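Long-range contacts in 2S Albumin protein (PDB 6IX1), which is a seed protein built as a four-bladed hemopexin-type beta-propeller, probably a storage albumin whose further activity is not established: residues 62-67 against 74-79; 122-127 against 196-201; 189-194 against 208-213. All coordinates share one frame; numbering follows the deposited sequence.

Contact 1 of 3, residues 62-67 against 74-79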
loop_
_atom_site.group_PDB
_atom_site.type_symbol
_atom_site.label_atom_id
_atom_site.label_comp_id
_atom_site.label_asym_id
_atom_site.label_seq_id
_atom_site.Cartn_x
_atom_site.Cartn_y
_atom_site.Cartn_z
ATOM N N ILE A 62 7.867 2.237 -7.508
ATOM C CA ILE A 62 7.484 1.825 -6.151
ATOM C C ILE A 62 6.558 0.606 -6.245
ATOM O O ILE A 62 5.533 0.661 -6.899
ATOM C CB ILE A 62 6.832 3.003 -5.421
ATOM C CG1 ILE A 62 7.828 4.122 -5.198
ATOM C CG2 ILE A 62 6.163 2.561 -4.135
ATOM C CD1 ILE A 62 7.232 5.429 -4.709
ATOM N N ASP A 63 7.013 -0.486 -5.596
ATOM C CA ASP A 63 6.285 -1.772 -5.664
ATOM C C ASP A 63 5.622 -2.148 -4.350
ATOM O O ASP A 63 4.960 -3.198 -4.265
ATOM C CB ASP A 63 7.115 -2.938 -6.202
ATOM C CG ASP A 63 8.334 -3.269 -5.373
ATOM O OD1 ASP A 63 8.325 -2.874 -4.183
ATOM O OD2 ASP A 63 9.126 -4.088 -5.857
ATOM N N CYS A 64 5.711 -1.288 -3.347
ATOM C CA CYS A 64 5.014 -1.423 -2.061
ATOM C C CYS A 64 5.163 -0.104 -1.316
ATOM O O CYS A 64 6.143 0.600 -1.535
ATOM C CB CYS A 64 5.568 -2.615 -1.262
ATOM S SG CYS A 64 4.660 -2.976 0.268
ATOM N N SER A 65 4.172 0.206 -0.519
ATOM C CA SER A 65 4.218 1.446 0.271
ATOM C C SER A 65 3.261 1.357 1.421
ATOM O O SER A 65 2.310 0.616 1.295
ATOM C CB SER A 65 3.870 2.649 -0.553
ATOM O OG SER A 65 2.637 2.519 -1.267
ATOM N N PHE A 66 3.494 2.169 2.457
ATOM C CA PHE A 66 2.493 2.395 3.496
ATOM C C PHE A 66 2.722 3.731 4.166
ATOM O O PHE A 66 3.834 4.090 4.448
ATOM C CB PHE A 66 2.428 1.250 4.508
ATOM C CG PHE A 66 3.708 0.882 5.195
ATOM C CD1 PHE A 66 4.055 1.548 6.379
ATOM C CD2 PHE A 66 4.561 -0.085 4.711
ATOM C CE1 PHE A 66 5.196 1.201 7.079
ATOM C CE2 PHE A 66 5.741 -0.405 5.407
ATOM C CZ PHE A 66 6.015 0.175 6.608
ATOM N N ASP A 67 1.605 4.319 4.506
ATOM C CA ASP A 67 1.637 5.545 5.325
ATOM C C ASP A 67 1.907 5.161 6.800
ATOM O O ASP A 67 1.472 4.084 7.258
ATOM C CB ASP A 67 0.336 6.329 5.210
ATOM C CG ASP A 67 -0.920 5.451 5.316
ATOM O OD1 ASP A 67 -1.121 4.558 4.377
ATOM O OD2 ASP A 67 -1.685 5.563 6.307
ATOM N N TYR A 74 6.625 4.773 4.202
ATOM C CA TYR A 74 7.682 3.926 3.615
ATOM C C TYR A 74 7.362 3.553 2.194
ATOM O O TYR A 74 6.166 3.272 1.897
ATOM C CB TYR A 74 7.931 2.654 4.437
ATOM C CG TYR A 74 8.702 2.881 5.685
ATOM C CD1 TYR A 74 10.090 2.909 5.649
ATOM C CD2 TYR A 74 8.122 3.134 6.899
ATOM C CE1 TYR A 74 10.871 3.153 6.769
ATOM C CE2 TYR A 74 8.874 3.349 8.028
ATOM C CZ TYR A 74 10.258 3.360 7.965
ATOM O OH TYR A 74 10.976 3.570 9.101
ATOM N N VAL A 75 8.371 3.576 1.342
ATOM C CA VAL A 75 8.244 3.068 -0.025
ATOM C C VAL A 75 9.314 2.041 -0.294
ATOM O O VAL A 75 10.351 2.029 0.406
ATOM C CB VAL A 75 8.345 4.260 -0.994
ATOM C CG1 VAL A 75 7.205 5.238 -0.792
ATOM C CG2 VAL A 75 9.650 5.047 -0.948
ATOM N N PHE A 76 9.028 1.162 -1.222
ATOM C CA PHE A 76 9.825 -0.033 -1.521
ATOM C C PHE A 76 9.994 -0.164 -3.027
ATOM O O PHE A 76 9.090 0.237 -3.759
ATOM C CB PHE A 76 9.116 -1.290 -1.003
ATOM C CG PHE A 76 8.902 -1.346 0.500
ATOM C CD1 PHE A 76 7.908 -0.604 1.125
ATOM C CD2 PHE A 76 9.803 -2.022 1.309
ATOM C CE1 PHE A 76 7.768 -0.577 2.503
ATOM C CE2 PHE A 76 9.682 -1.938 2.674
ATOM C CZ PHE A 76 8.660 -1.241 3.291
ATOM N N SER A 77 11.082 -0.768 -3.455
ATOM C CA SER A 77 11.346 -1.147 -4.844
ATOM C C SER A 77 12.305 -2.353 -4.770
ATOM O O SER A 77 13.456 -2.165 -4.432
ATOM C CB SER A 77 11.928 -0.053 -5.653
ATOM O OG SER A 77 12.087 -0.440 -7.001
ATOM N N GLY A 78 11.779 -3.531 -5.035
ATOM C CA GLY A 78 12.584 -4.751 -4.834
ATOM C C GLY A 78 13.039 -4.828 -3.396
ATOM O O GLY A 78 12.251 -4.694 -2.496
ATOM N N SER A 79 14.322 -5.057 -3.189
ATOM C CA SER A 79 14.858 -5.161 -1.811
ATOM C C SER A 79 15.133 -3.810 -1.168
ATOM O O SER A 79 15.582 -3.829 -0.058
ATOM C CB SER A 79 16.083 -6.049 -1.710
ATOM O OG SER A 79 17.201 -5.514 -2.416
HETATM O O HOH W 1 9.493 -4.692 -2.373
#

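Contact 2 of 3, residues 122-127 against 196-201. With SO4 (sulfate ion), chain E.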
loop_
_atom_site.group_PDB
_atom_site.type_symbol
_atom_site.label_atom_id
_atom_site.label_comp_id
_atom_site.label_asym_id
_atom_site.label_seq_id
_atom_site.Cartn_x
_atom_site.Cartn_y
_atom_site.Cartn_z
ATOM N N PHE A 122 -0.561 -2.180 4.523
ATOM C CA PHE A 122 -1.515 -1.101 4.802
ATOM C C PHE A 122 -1.478 -0.805 6.263
ATOM O O PHE A 122 -1.110 -1.698 7.056
ATOM C CB PHE A 122 -2.937 -1.363 4.320
ATOM C CG PHE A 122 -3.739 -2.443 4.980
ATOM C CD1 PHE A 122 -4.449 -2.221 6.110
ATOM C CD2 PHE A 122 -3.777 -3.726 4.452
ATOM C CE1 PHE A 122 -5.222 -3.215 6.650
ATOM C CE2 PHE A 122 -4.578 -4.725 4.938
ATOM C CZ PHE A 122 -5.247 -4.455 6.092
ATOM N N ARG A 123 -1.832 0.400 6.637
ATOM C CA ARG A 123 -1.810 0.868 8.017
ATOM C C ARG A 123 -2.978 0.350 8.824
ATOM O O ARG A 123 -4.138 0.465 8.421
ATOM C CB ARG A 123 -1.814 2.391 7.943
ATOM C CG ARG A 123 -1.723 3.133 9.284
ATOM C CD ARG A 123 -0.418 2.965 9.971
ATOM N NE ARG A 123 -0.243 3.895 11.041
ATOM C CZ ARG A 123 -0.623 3.745 12.325
ATOM N NH1 ARG A 123 -1.100 2.571 12.733
ATOM N NH2 ARG A 123 -0.416 4.658 13.232
ATOM N N SER A 124 -2.661 -0.250 9.960
ATOM C CA SER A 124 -3.686 -0.802 10.841
ATOM C C SER A 124 -4.298 0.313 11.668
ATOM O O SER A 124 -3.715 1.391 11.913
ATOM C CB SER A 124 -3.076 -1.869 11.733
ATOM O OG SER A 124 -4.035 -2.472 12.589
ATOM N N THR A 125 -5.448 0.088 12.257
ATOM C CA THR A 125 -5.950 0.901 13.332
ATOM C C THR A 125 -5.294 0.518 14.673
ATOM O O THR A 125 -5.507 1.278 15.586
ATOM C CB THR A 125 -7.459 0.691 13.469
ATOM O OG1 THR A 125 -7.695 -0.702 13.629
ATOM C CG2 THR A 125 -8.269 1.211 12.285
ATOM N N LYS A 126 -4.626 -0.624 14.777
ATOM C CA LYS A 126 -4.041 -1.078 16.087
ATOM C C LYS A 126 -2.659 -0.377 16.261
ATOM O O LYS A 126 -1.682 -0.760 15.595
ATOM C CB LYS A 126 -3.922 -2.604 16.144
ATOM C CG LYS A 126 -3.516 -3.171 17.508
ATOM C CD LYS A 126 -3.785 -4.623 17.738
ATOM C CE LYS A 126 -2.992 -5.580 16.811
ATOM N NZ LYS A 126 -3.182 -7.053 17.084
ATOM N N GLY A 127 -2.565 0.524 17.223
ATOM C CA GLY A 127 -1.334 1.198 17.581
ATOM C C GLY A 127 -0.655 1.778 16.360
ATOM O O GLY A 127 -1.281 2.505 15.537
ATOM N N PHE A 196 -11.611 -4.426 8.627
ATOM C CA PHE A 196 -10.661 -5.303 9.305
ATOM C C PHE A 196 -10.717 -5.082 10.792
ATOM O O PHE A 196 -11.016 -3.987 11.258
ATOM C CB PHE A 196 -9.241 -5.212 8.740
ATOM C CG PHE A 196 -8.513 -3.914 8.968
ATOM C CD1 PHE A 196 -8.723 -2.801 8.143
ATOM C CD2 PHE A 196 -7.691 -3.738 10.034
ATOM C CE1 PHE A 196 -8.100 -1.578 8.387
ATOM C CE2 PHE A 196 -7.047 -2.556 10.247
ATOM C CZ PHE A 196 -7.283 -1.449 9.467
ATOM N N THR A 197 -10.354 -6.151 11.513
ATOM C CA THR A 197 -10.494 -6.235 12.980
ATOM C C THR A 197 -9.185 -6.733 13.585
ATOM O O THR A 197 -8.978 -7.950 13.765
ATOM C CB THR A 197 -11.662 -7.117 13.387
ATOM O OG1 THR A 197 -11.470 -8.447 12.910
ATOM C CG2 THR A 197 -12.980 -6.565 12.915
ATOM N N PRO A 198 -8.251 -5.837 13.985
ATOM C CA PRO A 198 -6.970 -6.309 14.510
ATOM C C PRO A 198 -7.183 -7.176 15.759
ATOM O O PRO A 198 -7.959 -6.857 16.645
ATOM C CB PRO A 198 -6.198 -5.048 14.800
ATOM C CG PRO A 198 -6.761 -4.144 13.742
ATOM C CD PRO A 198 -8.257 -4.384 13.769
ATOM N N GLY A 199 -6.499 -8.309 15.792
ATOM C CA GLY A 199 -6.531 -9.275 16.887
ATOM C C GLY A 199 -7.724 -10.205 16.859
ATOM O O GLY A 199 -7.814 -11.017 17.771
ATOM N N ALA A 200 -8.575 -10.120 15.853
ATOM C CA ALA A 200 -9.795 -10.950 15.730
ATOM C C ALA A 200 -9.910 -11.438 14.333
ATOM O O ALA A 200 -9.374 -10.841 13.429
ATOM C CB ALA A 200 -11.053 -10.170 16.096
ATOM N N THR A 201 -10.672 -12.493 14.110
ATOM C CA THR A 201 -11.103 -12.900 12.746
ATOM C C THR A 201 -12.545 -12.483 12.543
ATOM O O THR A 201 -13.326 -13.213 11.982
ATOM C CB THR A 201 -10.855 -14.403 12.548
ATOM O OG1 THR A 201 -11.556 -15.108 13.534
ATOM C CG2 THR A 201 -9.414 -14.790 12.623
HETATM S S SO4 E . -4.511 -9.277 12.845
HETATM O O1 SO4 E . -4.021 -8.000 13.496
HETATM O O2 SO4 E . -5.498 -8.617 11.987
HETATM O O3 SO4 E . -5.039 -9.954 13.914
HETATM O O4 SO4 E . -3.375 -9.854 12.239
#

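Contact 3 of 3, residues 189-194 against 208-213. With SO4 (sulfate ion), chain D.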
loop_
_atom_site.group_PDB
_atom_site.type_symbol
_atom_site.label_atom_id
_atom_site.label_comp_id
_atom_site.label_asym_id
_atom_site.label_seq_id
_atom_site.Cartn_x
_atom_site.Cartn_y
_atom_site.Cartn_z
ATOM N N ALA A 189 -6.305 -7.345 -11.688
ATOM C CA ALA A 189 -7.384 -6.489 -12.233
ATOM C C ALA A 189 -8.494 -6.173 -11.217
ATOM O O ALA A 189 -9.375 -5.336 -11.520
ATOM C CB ALA A 189 -7.969 -7.238 -13.413
ATOM N N GLN A 190 -8.453 -6.787 -10.047
ATOM C CA GLN A 190 -9.609 -6.850 -9.116
ATOM C C GLN A 190 -9.230 -6.188 -7.786
ATOM O O GLN A 190 -8.057 -6.010 -7.424
ATOM C CB GLN A 190 -9.988 -8.304 -8.774
ATOM C CG GLN A 190 -10.604 -9.173 -9.828
ATOM C CD GLN A 190 -10.744 -10.574 -9.294
ATOM O OE1 GLN A 190 -9.842 -11.141 -8.610
ATOM N NE2 GLN A 190 -11.865 -11.119 -9.668
ATOM N N TYR A 191 -10.265 -5.859 -7.074
ATOM C CA TYR A 191 -10.119 -5.356 -5.711
ATOM C C TYR A 191 -11.283 -5.761 -4.825
ATOM O O TYR A 191 -12.325 -6.196 -5.308
ATOM C CB TYR A 191 -9.970 -3.831 -5.650
ATOM C CG TYR A 191 -11.232 -2.993 -5.683
ATOM C CD1 TYR A 191 -12.040 -2.976 -6.788
ATOM C CD2 TYR A 191 -11.657 -2.362 -4.552
ATOM C CE1 TYR A 191 -13.198 -2.216 -6.815
ATOM C CE2 TYR A 191 -12.784 -1.560 -4.535
ATOM C CZ TYR A 191 -13.530 -1.490 -5.698
ATOM O OH TYR A 191 -14.634 -0.691 -5.837
ATOM N N VAL A 192 -11.099 -5.589 -3.554
ATOM C CA VAL A 192 -12.168 -5.685 -2.570
ATOM C C VAL A 192 -11.939 -4.697 -1.436
ATOM O O VAL A 192 -10.812 -4.324 -1.168
ATOM C CB VAL A 192 -12.278 -7.122 -2.017
ATOM C CG1 VAL A 192 -11.105 -7.487 -1.117
ATOM C CG2 VAL A 192 -13.620 -7.394 -1.374
ATOM N N ARG A 193 -13.066 -4.305 -0.839
ATOM C CA ARG A 193 -13.041 -3.442 0.317
ATOM C C ARG A 193 -13.381 -4.317 1.511
ATOM O O ARG A 193 -14.346 -5.064 1.465
ATOM C CB ARG A 193 -14.004 -2.295 0.166
ATOM C CG ARG A 193 -14.066 -1.378 1.380
ATOM C CD ARG A 193 -14.735 -0.077 1.117
ATOM N NE ARG A 193 -16.082 -0.247 0.615
ATOM C CZ ARG A 193 -17.165 0.506 0.909
ATOM N NH1 ARG A 193 -17.139 1.366 1.918
ATOM N NH2 ARG A 193 -18.279 0.370 0.198
ATOM N N ILE A 194 -12.555 -4.185 2.560
ATOM C CA ILE A 194 -12.798 -4.948 3.795
ATOM C C ILE A 194 -12.956 -3.962 4.947
ATOM O O ILE A 194 -12.433 -2.896 4.949
ATOM C CB ILE A 194 -11.661 -5.969 4.059
ATOM C CG1 ILE A 194 -10.352 -5.273 4.404
ATOM C CG2 ILE A 194 -11.562 -6.952 2.911
ATOM C CD1 ILE A 194 -9.318 -6.287 4.941
ATOM N N LYS A 208 -18.527 -6.767 -2.888
ATOM C CA LYS A 208 -18.057 -7.962 -3.611
ATOM C C LYS A 208 -16.604 -7.710 -4.071
ATOM O O LYS A 208 -16.226 -6.541 -4.325
ATOM C CB LYS A 208 -19.021 -8.320 -4.763
ATOM C CG LYS A 208 -20.460 -8.536 -4.317
ATOM C CD LYS A 208 -21.547 -7.821 -5.125
ATOM C CE LYS A 208 -21.347 -6.314 -5.008
ATOM N NZ LYS A 208 -22.312 -5.570 -4.154
ATOM N N VAL A 209 -15.872 -8.761 -4.389
ATOM C CA VAL A 209 -14.658 -8.710 -5.244
ATOM C C VAL A 209 -15.094 -8.303 -6.635
ATOM O O VAL A 209 -16.089 -8.887 -7.183
ATOM C CB VAL A 209 -13.916 -10.045 -5.250
ATOM C CG1 VAL A 209 -12.740 -9.954 -6.172
ATOM C CG2 VAL A 209 -13.501 -10.472 -3.837
ATOM N N ARG A 210 -14.447 -7.296 -7.199
ATOM C CA ARG A 210 -14.863 -6.766 -8.502
ATOM C C ARG A 210 -13.684 -6.126 -9.186
ATOM O O ARG A 210 -12.672 -5.804 -8.613
ATOM C CB ARG A 210 -15.983 -5.746 -8.309
ATOM C CG ARG A 210 -15.535 -4.530 -7.550
ATOM C CD ARG A 210 -16.639 -3.721 -6.890
ATOM N NE ARG A 210 -17.416 -2.951 -7.847
ATOM C CZ ARG A 210 -17.912 -1.758 -7.611
ATOM N NH1 ARG A 210 -17.654 -1.100 -6.491
ATOM N NH2 ARG A 210 -18.638 -1.200 -8.532
ATOM N N PRO A 211 -13.785 -5.934 -10.519
ATOM C CA PRO A 211 -12.740 -5.255 -11.261
ATOM C C PRO A 211 -12.531 -3.811 -10.766
ATOM O O PRO A 211 -13.510 -3.083 -10.448
ATOM C CB PRO A 211 -13.248 -5.235 -12.703
ATOM C CG PRO A 211 -14.170 -6.446 -12.760
ATOM C CD PRO A 211 -14.872 -6.403 -11.400
ATOM N N ILE A 212 -11.285 -3.433 -10.637
ATOM C CA ILE A 212 -10.899 -2.074 -10.179
ATOM C C ILE A 212 -11.650 -1.055 -11.006
ATOM O O ILE A 212 -12.172 -0.098 -10.451
ATOM C CB ILE A 212 -9.397 -1.921 -10.361
ATOM C CG1 ILE A 212 -8.612 -2.806 -9.366
ATOM C CG2 ILE A 212 -9.011 -0.457 -10.167
ATOM C CD1 ILE A 212 -7.143 -2.998 -9.668
ATOM N N LEU A 213 -11.646 -1.205 -12.346
ATOM C CA LEU A 213 -12.236 -0.154 -13.203
ATOM C C LEU A 213 -13.745 -0.083 -13.050
ATOM O O LEU A 213 -14.346 0.920 -13.450
ATOM C CB LEU A 213 -11.770 -0.396 -14.619
ATOM C CG LEU A 213 -10.281 -0.179 -14.828
ATOM C CD1 LEU A 213 -9.974 -0.340 -16.306
ATOM C CD2 LEU A 213 -9.866 1.190 -14.296
HETATM S S SO4 D . -15.653 1.248 -3.044
HETATM O O1 SO4 D . -16.904 1.630 -3.599
HETATM O O2 SO4 D . -15.487 2.022 -1.861
HETATM O O3 SO4 D . -14.629 1.544 -3.908
HETATM O O4 SO4 D . -15.576 -0.152 -2.737
HETATM O O HOH W 2 -10.146 -3.377 -13.566
HETATM O O HOH W 3 -15.629 -4.505 -2.185
#

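Contact 1 of 3, residues 62-67 against 74-79
Phe-66 holds CG in the crowded position between its backbone N and carbonyl carbon (chi1 55°), while Tyr-74 and Phe-76 hold CG beside the backbone N. These torsions gather the three rings on one face of an antiparallel beta hairpin, strand 64-67 against strand 72-77, the first two strands of a hemopexin-type propeller blade. Tyr-74 CB sits over one face of the Phe-66 ring, 4.0 Å from its centroid, a CH-pi contact. The Phe-66 and Tyr-74 side chains lie alongside each other, pointing the same way, with their rings oblique. Phe-66 meets Phe-76 rim to rim, with CE2 of the former 3.5 Å from CE1 of the latter. Cys-64 SG lies obliquely beside the Phe-76 ring, and Ala-121 of the next blade packs on Cys-64 and Phe-66. On the face that carries Val-75, its CG1 is touched by Ile-62 CD1 at 3.9 Å.

Phe-66 and Tyr-74 exchange both backbone hydrogen bonds. Further along, Asp-63 N donates to Phe-76 O at 2.9 Å. Asp-63 also has CG in the crowded position (chi1 61°), which turns its carboxylate toward the turn at Gly-78. A water lies 2.8 Å from both Asp-63 OD1 and Gly-78 O and links the two. Gly-78 N gives a nearly straight bond to Asp-63 OD2, 2.8 Å long at 168°, arriving from above the carboxylate plane.

Contact 2 of 3, residues 122-127 against 196-201
Two phenylalanine rings make the tight end of this contact. Phe-122 and Phe-196 both hold CG between the backbone N and the carbonyl carbon, and reach toward each other tip to tip. The rings form a T-shaped (edge-to-face) pair with planes at 69°. Phe-122 CE1 stands over the centre of the Phe-196 ring and comes within 3.7 Å of its CE1. Ala-183 packs against both residues. At the edge of the Phe-196 ring, Thr-125 N lies in plane, 3.7 Å from CZ. An alanine here in place of Phe-196 would remove the face that Phe-122 CE1 meets, and would probably loosen the packing beside Thr-125.

The outer end is looser and nearer solvent. Pro-198 CG touches Ser-124 OG at 3.4 Å and also meets Thr-125 OG1. The Lys-126 chain slides past the proline in the opposite direction, with CB 3.6 Å from Pro-198 CB. Its bend at chi3 (64°) brings NZ near a sulfate, though O1 is still 3.8 Å away. Gly-199 N donates to sulfate O3 at 2.9 Å. Tyr-131, Tyr-138 and Arg-140 also bind this ion, which probably comes from the crystallisation liquor.

Each side has its own turn. Ser-124 OG accepts from Lys-126 N at 2.9 Å in an ST turn, and Thr-197 to Ala-200 form a type II beta turn. Here the end of a strand of one blade and the loop after it meet a loop of the next, as between neighbouring blades of a hemopexin-type beta-propeller.

Contact 3 of 3, residues 189-194 against 208-213
A sulfate sits at the end of the Tyr-191 side chain, and the hydroxyl OH donates to its O3 at 3.0 Å. The ion probably comes from the crystallisation liquor. Its O2 lies over one face of the Arg-193 guanidinium, offset toward the rim. Tyr-184 OH and Gly-32 N also bond to it. Tyr-191 and Arg-210 both hold CG in the crowded position between backbone N and carbonyl carbon (chi1 83° and 65°). They therefore run side by side in the same direction, with ring and guanidinium planes 28° apart. Arg-210 CG comes 3.4 Å from Tyr-191 CE1. Trp-216 meets the tyrosine ring edge-to-face.

Beneath these side chains is an antiparallel beta hairpin, strands 190-195 and 204-211, the last two strands of a propeller blade. Tyr-191 and Arg-210 form a hydrogen-bonded pair of it. Tyr-191 N donates to Arg-210 O at 2.9 Å, and Arg-210 N returns a bond to Tyr-191 O, both nearly along the C=O axis. Val-192 CG2 packs on Val-209 CG2 at 3.9 Å, while the other branch of Val-209, CG1, meets the Gln-190 amide group.

The strand then passes into a helix, with Pro-211 at the N-cap position. Ile-212 N donates to Ala-189 O at 2.8 Å, in the carbonyl plane. A water bridges the same oxygen to Leu-213 N. Ile-212 CG1 rests 3.4 Å from Ala-189 O.

How the contacts relate
The three contacts sample different parts of a propeller with four antiparallel sheets. Contact 1 joins the first two strands of the second sheet. Contact 3 joins the last two strands of the fourth. Contact 2 links the first strand of the third sheet, and the loop after it, to a loop of the fourth, across 68 intervening residues. Along the chain contact 1 closes before the others open, while contacts 2 and 3 cross: segment 189-194 falls between the two segments of contact 2. The centres of the three contacts are 20 to 21 Å apart. Contacts 1 and 2 touch through Asp-67 and Arg-123, whereas contacts 1 and 3 stay about 13 Å apart at their nearest atoms. Local hairpins thus build blades, and contact 2 ties neighbouring blades together.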